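Local coordinates for protein phosphoserine aminotransferase SerC (Cytophaga hutchinsonii ATCC 33406, PDB 3FFR) that probably transfers an amino group between glutamate and the phosphoserine precursor 3-phosphohydroxypyruvate in serine biosynthesis, as a pyridoxal-phosphate-dependent class-V aminotransferase, at residues S146-V149 and E150-N153; L232-A235 and R236-Q239; K316-P320 and F321-V325. All blocks are in the same frame, centred on the assembly; numbering follows the deposited sequence.

Interaction 1: residues S146-V149 and E150-N153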
ATOM      1  N   SER A 146      -8.059 -21.333 -15.569  1.00 26.67           N
ATOM      2  CA  SER A 146      -8.658 -20.082 -16.048  1.00 26.83           C
ATOM      3  C   SER A 146     -10.121 -20.245 -16.363  1.00 29.24           C
ATOM      4  O   SER A 146     -10.616 -21.343 -16.585  1.00 28.49           O
ATOM      5  CB  SER A 146      -7.960 -19.563 -17.307  1.00 27.61           C
ATOM      6  OG  SER A 146      -6.574 -19.289 -17.121  1.00 30.95           O
HETATM    7  N   MSE A 147     -10.802 -19.111 -16.343  1.00 25.52           N
HETATM    8  CA  MSE A 147     -12.178 -18.974 -16.859  1.00 26.29           C
HETATM    9  C   MSE A 147     -12.059 -18.067 -18.091  1.00 28.07           C
HETATM   10  O   MSE A 147     -12.003 -16.838 -17.960  1.00 26.31           O
HETATM   11  CB  MSE A 147     -13.143 -18.350 -15.878  1.00 28.42           C
HETATM   12  CG  MSE A 147     -14.533 -18.337 -16.457  1.00 27.31           C
HETATM   13 SE   MSE A 147     -15.879 -17.541 -15.312  0.75 25.73          SE
HETATM   14  CE  MSE A 147     -16.411 -19.136 -14.286  1.00 33.43           C
ATOM     15  N   PRO A 148     -11.982 -18.659 -19.290  1.00 27.97           N
ATOM     16  CA  PRO A 148     -11.814 -17.853 -20.501  1.00 29.79           C
ATOM     17  C   PRO A 148     -12.909 -16.805 -20.688  1.00 30.47           C
ATOM     18  O   PRO A 148     -14.002 -16.957 -20.180  1.00 27.76           O
ATOM     19  CB  PRO A 148     -11.870 -18.876 -21.602  1.00 28.82           C
ATOM     20  CG  PRO A 148     -11.329 -20.098 -20.990  1.00 30.10           C
ATOM     21  CD  PRO A 148     -11.921 -20.105 -19.603  1.00 30.16           C
ATOM     22  N   VAL A 149     -12.571 -15.755 -21.427  1.00 28.49           N
ATOM     23  CA  VAL A 149     -13.490 -14.629 -21.630  1.00 28.11           C
ATOM     24  C   VAL A 149     -14.840 -15.080 -22.173  1.00 27.90           C
ATOM     25  O   VAL A 149     -15.880 -14.576 -21.757  1.00 28.86           O
ATOM     26  CB  VAL A 149     -12.829 -13.514 -22.483  1.00 28.50           C
ATOM     27  CG1 VAL A 149     -13.846 -12.442 -22.910  1.00 28.00           C
ATOM     28  CG2 VAL A 149     -11.673 -12.852 -21.665  1.00 25.52           C
ATOM     29  N   GLU A 150     -14.834 -16.078 -23.057  1.00 28.45           N
ATOM     30  CA  GLU A 150     -16.088 -16.542 -23.645  1.00 31.87           C
ATOM     31  C   GLU A 150     -16.993 -17.113 -22.560  1.00 29.62           C
ATOM     32  O   GLU A 150     -18.215 -16.991 -22.627  1.00 29.91           O
ATOM     33  CB  GLU A 150     -15.875 -17.563 -24.787  1.00 34.64           C
ATOM     34  CG  GLU A 150     -15.192 -18.857 -24.388  1.00 45.94           C
ATOM     35  CD  GLU A 150     -15.018 -19.803 -25.571  1.00 60.49           C
ATOM     36  OE1 GLU A 150     -15.594 -19.512 -26.649  1.00 61.38           O
ATOM     37  OE2 GLU A 150     -14.319 -20.829 -25.412  1.00 72.84           O
ATOM     38  N   ASP A 151     -16.383 -17.708 -21.546  1.00 28.11           N
ATOM     39  CA  ASP A 151     -17.159 -18.279 -20.420  1.00 27.26           C
ATOM     40  C   ASP A 151     -17.610 -17.145 -19.482  1.00 28.69           C
ATOM     41  O   ASP A 151     -18.741 -17.105 -18.985  1.00 28.79           O
ATOM     42  CB  ASP A 151     -16.368 -19.347 -19.667  1.00 27.12           C
ATOM     43  CG  ASP A 151     -16.188 -20.661 -20.470  1.00 29.04           C
ATOM     44  OD1 ASP A 151     -16.877 -20.900 -21.490  1.00 33.68           O
ATOM     45  OD2 ASP A 151     -15.349 -21.454 -20.028  1.00 33.48           O
ATOM     46  N   ILE A 152     -16.705 -16.202 -19.248  1.00 29.05           N
ATOM     47  CA  ILE A 152     -17.032 -15.025 -18.413  1.00 27.38           C
ATOM     48  C   ILE A 152     -18.269 -14.311 -18.976  1.00 29.28           C
ATOM     49  O   ILE A 152     -19.163 -13.848 -18.251  1.00 29.30           O
ATOM     50  CB  ILE A 152     -15.829 -14.042 -18.353  1.00 28.16           C
ATOM     51  CG1 ILE A 152     -14.749 -14.708 -17.474  1.00 31.87           C
ATOM     52  CG2 ILE A 152     -16.246 -12.630 -17.788  1.00 26.24           C
ATOM     53  CD1 ILE A 152     -13.523 -13.974 -17.184  1.00 29.97           C
ATOM     54  N   ASN A 153     -18.298 -14.240 -20.298  1.00 28.99           N
ATOM     55  CA  ASN A 153     -19.334 -13.501 -21.011  1.00 28.28           C
ATOM     56  C   ASN A 153     -20.726 -14.083 -20.865  1.00 29.32           C
ATOM     57  O   ASN A 153     -21.709 -13.433 -21.228  1.00 29.85           O
ATOM     58  CB  ASN A 153     -19.004 -13.373 -22.512  1.00 28.05           C
ATOM     59  CG  ASN A 153     -17.901 -12.371 -22.788  1.00 28.17           C
ATOM     60  OD1 ASN A 153     -17.522 -11.591 -21.911  1.00 30.58           O
ATOM     61  ND2 ASN A 153     -17.391 -12.377 -24.022  1.00 31.99           N
TER

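Interaction 2: residues L232-A235 and R236-Q239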
ATOM      1  N   LEU A 232     -12.805   8.421  -6.358  1.00 28.61           N
ATOM      2  CA  LEU A 232     -13.214   8.973  -7.641  1.00 29.96           C
ATOM      3  C   LEU A 232     -12.993  10.469  -7.696  1.00 30.19           C
ATOM      4  O   LEU A 232     -12.496  11.011  -8.696  1.00 31.35           O
ATOM      5  CB  LEU A 232     -14.672   8.596  -7.957  1.00 30.07           C
ATOM      6  CG  LEU A 232     -15.191   8.758  -9.385  1.00 40.48           C
ATOM      7  CD1 LEU A 232     -14.310   7.961 -10.396  1.00 35.14           C
ATOM      8  CD2 LEU A 232     -16.643   8.271  -9.389  1.00 40.26           C
ATOM      9  N   GLU A 233     -13.315  11.124  -6.595  1.00 29.55           N
ATOM     10  CA  GLU A 233     -13.189  12.563  -6.499  1.00 32.41           C
ATOM     11  C   GLU A 233     -11.720  12.953  -6.740  1.00 33.89           C
ATOM     12  O   GLU A 233     -11.409  13.909  -7.476  1.00 33.18           O
ATOM     13  CB  GLU A 233     -13.670  13.006  -5.126  1.00 33.40           C
ATOM     14  CG  GLU A 233     -13.630  14.458  -4.870  1.00 46.54           C
ATOM     15  CD  GLU A 233     -14.159  14.782  -3.492  1.00 61.29           C
ATOM     16  OE1 GLU A 233     -13.817  14.054  -2.517  1.00 63.58           O
ATOM     17  OE2 GLU A 233     -14.925  15.760  -3.387  1.00 71.41           O
ATOM     18  N   LYS A 234     -10.825  12.192  -6.118  1.00 29.84           N
ATOM     19  CA  LYS A 234      -9.387  12.429  -6.264  1.00 28.29           C
ATOM     20  C   LYS A 234      -8.896  11.995  -7.653  1.00 28.65           C
ATOM     21  O   LYS A 234      -8.100  12.711  -8.286  1.00 30.17           O
ATOM     22  CB  LYS A 234      -8.572  11.797  -5.121  1.00 28.50           C
ATOM     23  CG  LYS A 234      -8.675  12.548  -3.847  1.00 30.44           C
ATOM     24  CD  LYS A 234      -7.963  13.861  -3.907  1.00 31.04           C
ATOM     25  CE  LYS A 234      -7.822  14.522  -2.565  1.00 38.08           C
ATOM     26  NZ  LYS A 234      -8.934  15.382  -2.249  1.00 38.33           N
ATOM     27  N   ALA A 235      -9.403  10.869  -8.170  1.00 26.77           N
ATOM     28  CA  ALA A 235      -8.974  10.364  -9.486  1.00 29.98           C
ATOM     29  C   ALA A 235      -9.226  11.398 -10.566  1.00 29.89           C
ATOM     30  O   ALA A 235      -8.446  11.546 -11.518  1.00 29.14           O
ATOM     31  CB  ALA A 235      -9.692   9.030  -9.860  1.00 29.20           C
ATOM     32  N   ARG A 236     -10.280  12.168 -10.364  1.00 31.50           N
ATOM     33  CA  ARG A 236     -10.691  13.200 -11.352  1.00 32.87           C
ATOM     34  C   ARG A 236      -9.731  14.404 -11.416  1.00 32.42           C
ATOM     35  O   ARG A 236      -9.721  15.161 -12.395  1.00 31.91           O
ATOM     36  CB  ARG A 236     -12.180  13.539 -11.177  1.00 35.64           C
ATOM     37  CG  ARG A 236     -12.987  12.313 -11.681  1.00 42.59           C
ATOM     38  CD  ARG A 236     -14.489  12.330 -11.476  1.00 54.03           C
ATOM     39  NE  ARG A 236     -15.081  11.248 -12.278  1.00 55.48           N
ATOM     40  CZ  ARG A 236     -16.354  10.879 -12.238  1.00 58.47           C
ATOM     41  NH1 ARG A 236     -17.195  11.484 -11.406  1.00 64.04           N
ATOM     42  NH2 ARG A 236     -16.780   9.893 -13.025  1.00 57.63           N
ATOM     43  N   VAL A 237      -8.877  14.519 -10.410  1.00 30.70           N
ATOM     44  CA  VAL A 237      -7.814  15.526 -10.377  1.00 29.13           C
ATOM     45  C   VAL A 237      -6.424  14.849 -10.391  1.00 29.02           C
ATOM     46  O   VAL A 237      -5.408  15.431 -10.022  1.00 29.34           O
ATOM     47  CB  VAL A 237      -7.967  16.555  -9.250  1.00 28.35           C
ATOM     48  CG1 VAL A 237      -9.197  17.430  -9.553  1.00 33.04           C
ATOM     49  CG2 VAL A 237      -8.042  15.898  -7.813  1.00 28.54           C
ATOM     50  N   ASN A 238      -6.410  13.607 -10.839  1.00 28.80           N
ATOM     51  CA  ASN A 238      -5.160  12.831 -10.976  1.00 26.96           C
ATOM     52  C   ASN A 238      -4.415  12.659  -9.671  1.00 28.74           C
ATOM     53  O   ASN A 238      -3.191  12.748  -9.602  1.00 27.44           O
ATOM     54  CB  ASN A 238      -4.254  13.467 -12.050  1.00 26.85           C
ATOM     55  CG  ASN A 238      -4.902  13.476 -13.411  1.00 28.97           C
ATOM     56  OD1 ASN A 238      -5.148  14.539 -13.994  1.00 39.39           O
ATOM     57  ND2 ASN A 238      -5.183  12.315 -13.925  1.00 27.94           N
ATOM     58  N   GLN A 239      -5.202  12.357  -8.638  1.00 26.69           N
ATOM     59  CA  GLN A 239      -4.691  12.129  -7.284  1.00 26.14           C
ATOM     60  C   GLN A 239      -5.384  10.942  -6.603  1.00 27.52           C
ATOM     61  O   GLN A 239      -6.333  10.366  -7.122  1.00 26.78           O
ATOM     62  CB  GLN A 239      -4.899  13.395  -6.437  1.00 27.60           C
ATOM     63  CG  GLN A 239      -4.172  14.621  -6.941  1.00 25.46           C
ATOM     64  CD  GLN A 239      -4.346  15.837  -6.038  1.00 30.83           C
ATOM     65  OE1 GLN A 239      -4.713  15.706  -4.887  1.00 32.57           O
ATOM     66  NE2 GLN A 239      -4.076  17.005  -6.563  1.00 36.25           N
TER

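Interaction 3: residues K316-P320 and F321-V325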
ATOM      1  N   LYS A 316      16.838 -27.373  -7.313  1.00 32.67           N
ATOM      2  CA  LYS A 316      18.264 -27.605  -6.974  1.00 34.16           C
ATOM      3  C   LYS A 316      19.040 -27.858  -8.274  1.00 33.77           C
ATOM      4  O   LYS A 316      20.145 -27.374  -8.470  1.00 32.77           O
ATOM      5  CB  LYS A 316      18.426 -28.773  -5.994  1.00 33.04           C
ATOM      6  N   ILE A 317      18.412 -28.601  -9.177  1.00 34.11           N
ATOM      7  CA  ILE A 317      18.971 -28.892 -10.495  1.00 34.13           C
ATOM      8  C   ILE A 317      19.057 -27.626 -11.363  1.00 34.21           C
ATOM      9  O   ILE A 317      20.039 -27.416 -12.093  1.00 33.68           O
ATOM     10  CB  ILE A 317      18.149 -29.999 -11.234  1.00 36.32           C
ATOM     11  CG1 ILE A 317      18.469 -31.359 -10.602  1.00 35.54           C
ATOM     12  CG2 ILE A 317      18.463 -29.998 -12.737  1.00 35.26           C
ATOM     13  CD1 ILE A 317      17.627 -32.491 -11.140  1.00 37.28           C
ATOM     14  N   LEU A 318      18.039 -26.765 -11.245  1.00 32.81           N
ATOM     15  CA  LEU A 318      17.985 -25.510 -12.029  1.00 28.71           C
ATOM     16  C   LEU A 318      18.891 -24.398 -11.507  1.00 32.32           C
ATOM     17  O   LEU A 318      19.304 -23.488 -12.243  1.00 31.97           O
ATOM     18  CB  LEU A 318      16.545 -24.965 -12.071  1.00 28.39           C
ATOM     19  CG  LEU A 318      15.458 -25.753 -12.797  1.00 30.24           C
ATOM     20  CD1 LEU A 318      14.150 -24.980 -12.662  1.00 27.14           C
ATOM     21  CD2 LEU A 318      15.836 -25.968 -14.266  1.00 33.58           C
ATOM     22  N   GLU A 319      19.256 -24.506 -10.241  1.00 33.71           N
ATOM     23  CA  GLU A 319      20.027 -23.450  -9.589  1.00 38.01           C
ATOM     24  C   GLU A 319      21.323 -23.071 -10.329  1.00 36.90           C
ATOM     25  O   GLU A 319      21.578 -21.886 -10.526  1.00 34.46           O
ATOM     26  CB  GLU A 319      20.316 -23.782  -8.127  1.00 37.31           C
ATOM     27  CG  GLU A 319      20.735 -22.571  -7.321  1.00 49.33           C
ATOM     28  CD  GLU A 319      21.025 -22.915  -5.870  1.00 58.99           C
ATOM     29  OE1 GLU A 319      21.217 -24.119  -5.562  1.00 61.66           O
ATOM     30  OE2 GLU A 319      21.077 -21.979  -5.037  1.00 65.51           O
ATOM     31  N   PRO A 320      22.153 -24.059 -10.712  1.00 36.83           N
ATOM     32  CA  PRO A 320      23.401 -23.746 -11.410  1.00 36.00           C
ATOM     33  C   PRO A 320      23.185 -23.066 -12.759  1.00 35.95           C
ATOM     34  O   PRO A 320      24.119 -22.451 -13.323  1.00 34.45           O
ATOM     35  CB  PRO A 320      24.047 -25.129 -11.630  1.00 38.32           C
ATOM     36  CG  PRO A 320      23.419 -26.015 -10.630  1.00 41.30           C
ATOM     37  CD  PRO A 320      22.046 -25.492 -10.383  1.00 39.40           C
ATOM     38  N   PHE A 321      21.958 -23.183 -13.247  1.00 31.33           N
ATOM     39  CA  PHE A 321      21.546 -22.601 -14.524  1.00 32.10           C
ATOM     40  C   PHE A 321      20.838 -21.253 -14.334  1.00 31.45           C
ATOM     41  O   PHE A 321      20.287 -20.678 -15.288  1.00 32.27           O
ATOM     42  CB  PHE A 321      20.616 -23.534 -15.266  1.00 31.33           C
ATOM     43  CG  PHE A 321      21.273 -24.813 -15.693  1.00 33.96           C
ATOM     44  CD1 PHE A 321      21.950 -24.876 -16.899  1.00 34.39           C
ATOM     45  CD2 PHE A 321      21.237 -25.929 -14.875  1.00 27.89           C
ATOM     46  CE1 PHE A 321      22.600 -26.061 -17.305  1.00 38.68           C
ATOM     47  CE2 PHE A 321      21.874 -27.139 -15.294  1.00 36.15           C
ATOM     48  CZ  PHE A 321      22.553 -27.173 -16.501  1.00 38.57           C
ATOM     49  N   ASP A 322      20.880 -20.767 -13.111  1.00 31.34           N
ATOM     50  CA  ASP A 322      20.286 -19.460 -12.786  1.00 32.19           C
ATOM     51  C   ASP A 322      18.817 -19.311 -13.157  1.00 30.99           C
ATOM     52  O   ASP A 322      18.392 -18.326 -13.789  1.00 32.68           O
ATOM     53  CB  ASP A 322      21.080 -18.344 -13.443  1.00 29.63           C
ATOM     54  CG  ASP A 322      22.284 -17.939 -12.613  1.00 41.60           C
ATOM     55  OD1 ASP A 322      22.188 -17.945 -11.355  1.00 47.24           O
ATOM     56  OD2 ASP A 322      23.297 -17.587 -13.234  1.00 41.66           O
HETATM   57  N   MSE A 323      18.060 -20.319 -12.759  1.00 29.57           N
HETATM   58  CA  MSE A 323      16.601 -20.323 -12.935  1.00 28.52           C
HETATM   59  C   MSE A 323      15.915 -21.002 -11.762  1.00 29.94           C
HETATM   60  O   MSE A 323      16.509 -21.804 -11.040  1.00 30.56           O
HETATM   61  CB  MSE A 323      16.196 -21.037 -14.229  1.00 27.31           C
HETATM   62  CG  MSE A 323      16.747 -20.360 -15.492  1.00 27.58           C
HETATM   63 SE   MSE A 323      16.202 -21.219 -17.127  0.75 29.02          SE
HETATM   64  CE  MSE A 323      17.247 -22.850 -16.961  1.00 27.58           C
ATOM     65  N   ALA A 324      14.659 -20.628 -11.566  1.00 27.77           N
ATOM     66  CA  ALA A 324      13.803 -21.262 -10.556  1.00 29.31           C
ATOM     67  C   ALA A 324      12.349 -21.214 -11.003  1.00 29.51           C
ATOM     68  O   ALA A 324      11.942 -20.282 -11.680  1.00 29.33           O
ATOM     69  CB  ALA A 324      13.950 -20.585  -9.186  1.00 29.36           C
ATOM     70  N   VAL A 325      11.610 -22.253 -10.651  1.00 27.92           N
ATOM     71  CA  VAL A 325      10.162 -22.332 -10.896  1.00 28.56           C
ATOM     72  C   VAL A 325       9.458 -22.333  -9.537  1.00 29.72           C
ATOM     73  O   VAL A 325      10.067 -22.568  -8.498  1.00 30.14           O
ATOM     74  CB  VAL A 325       9.764 -23.585 -11.710  1.00 28.08           C
ATOM     75  CG1 VAL A 325      10.537 -23.597 -13.023  1.00 27.98           C
ATOM     76  CG2 VAL A 325       9.985 -24.868 -10.928  1.00 28.08           C
TER
HETATM   77  O   HOH W   1      20.980 -19.496  -9.229  1.00 44.84           O

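Interaction 1: residues S146-V149 and E150-N153
The backbone of Pro148 and Val149 winds directly into that of Glu150-Asn153: Pro148 O accepts from Ile152 N at 3.0 Å, nearly straight (164°) and in the carbonyl plane, and Val149 O takes Asn153 N at 2.8 Å, while Asp151 N reaches Pro148 O more weakly. Behind these bonds, selenomethionine Met147 reaches over the first turn. CG anti to the backbone N (chi1 -176°) and an extended next bond carry SE to 3.7 Å from Ile152 CG1 as the two chains pass at a slant; Met147 CG also meets Asp151 CB at 3.8 Å. Pro148 occupies the N-cap position of the short helix 149-152, which follows strand 145-146. Ile152 CD1 lies 3.3 Å from Met147 O, a buried carbonyl with no hydrogen-bonding partner in the model. Asp151 runs alongside the proline ring, OD2 3.7 Å from Pro148 CD, and its OD1 forms a salt bridge with Lys296. On another side of the turn Val149 CG1 touches Asn153 ND2 at 3.7 Å. Both Met147 and Ile152 pack on Leu136 of strand 133-137.

Interaction 2: residues L232-A235 and R236-Q239
Leu232 and Arg236 meet one helical turn apart, with the aliphatic branch lying against a flat charged group. Leu232 CG sits 3.7 Å above the guanidinium plane of Arg236, over its centre, and the two methyls spread around it, CD2 nearest Arg236 NH1 and CD1 nearest NE. The turn between them is set by the hydrogen bond from Arg236 N to Leu232 O, 3.0 Å long; the arginine chain, extended from CG to NE, runs on past that oxygen and brings the guanidinium face against Leu232 CG. Leu232 itself is buried and also touches Glu63; Ala235, equally buried, touches Leu65 of strand 62-67 and Tyr45 of helix 39-55.

The tight part is the backbone turn beyond. Lys234 O is gripped by two N-H groups from opposite faces of its carbonyl plane, Val237 N at 2.9 Å and Gln239 N at 2.9 Å, and Val237 CG2 also lies 3.2 Å from Lys234 O. The solvent side is looser. Glu233 points away from the turn. Lys234 CB is still close to Gln239 O, at 3.3 Å, but the outer chain, bent at chi2 and chi4, meets Gln239 loosely, its CD 3.9 Å from OE1. That OE1 bonds Arg37, and the Gln239 amide nitrogen bonds Glu42; Lys234 NZ hydrogen-bonds a bound glycol chain, probably from the crystallisation liquor.

Asn238, at a positive phi of 60°, gives its N-H to Ala235 O at 3.0 Å. Together with the bond from Gln239 N to Lys234 O, this completes a Schellman motif, with Asn238 as the C-prime residue ending helix 228-235.

Interaction 3: residues K316-P320 and F321-V325
Both Leu318 and Phe321 carry CG opposite their own carbonyl carbon and beside the backbone N (chi1 -66° in each), which sets the leucine branch against the following strand and lays the phenyl ring back along the helix end. The ring meets that end by its edge: Ile317 O lies in the ring plane, 3.4 Å from Phe321 CD2, a position in which the slightly positive ring hydrogens probably face the carbonyl. Phe321 CB, meanwhile, stands 3.3 Å from Leu318 O.

Leu318 is the apolar centre of the turn. Its CD1 touches Val325 CG1 at 3.9 Å, the two side chains crossing at about a right angle, while CB packs 3.3 Å from Met323 O. Selenomethionine Met323 makes a looser approach through its CE to Leu318 CD2. Thr356 of helix 347-360 touches Leu318, Phe321 and Met323 alike, joining that helix to the turn.

Backbone bonds fix the reversal. Leu318 O accepts Phe321 N at 2.9 Å and a weak bond from Met323 N; Glu319 O accepts Asp322 N at 2.9 Å. Asp322 takes a positive phi of 55° as the chain turns, and a water donates to both Glu319 O and Asp322 OD1, tying side chain to backbone.

Helix 311-318 thus passes into strand 323-327, the second half of a split beta-alpha-beta crossover from the parallel strand 302-307, with strand 336-340 inserted between the two in the five-stranded sheet.

How the interactions relate
The three contacts illustrate how a fold begins, ends and redirects its helices: interaction 1 opens one, interaction 2 closes one, and interaction 3 turns one into a strand. They follow in series without touching. Nearest atoms of interactions 1 and 3 are about 18 Å apart, those of 1 and 2 about 22 Å, and interactions 2 and 3 lie on opposite sides of the chain's centre, 45 Å between centres. None includes Lys191, which carries pyridoxal phosphate. Gln239 of interaction 2 has its side chain about 7 Å from a bound serine but is not part of the serine pocket that includes Lys191; Glu150, Glu233 and Ile317 lie near glycol molecules, probably from crystallisation.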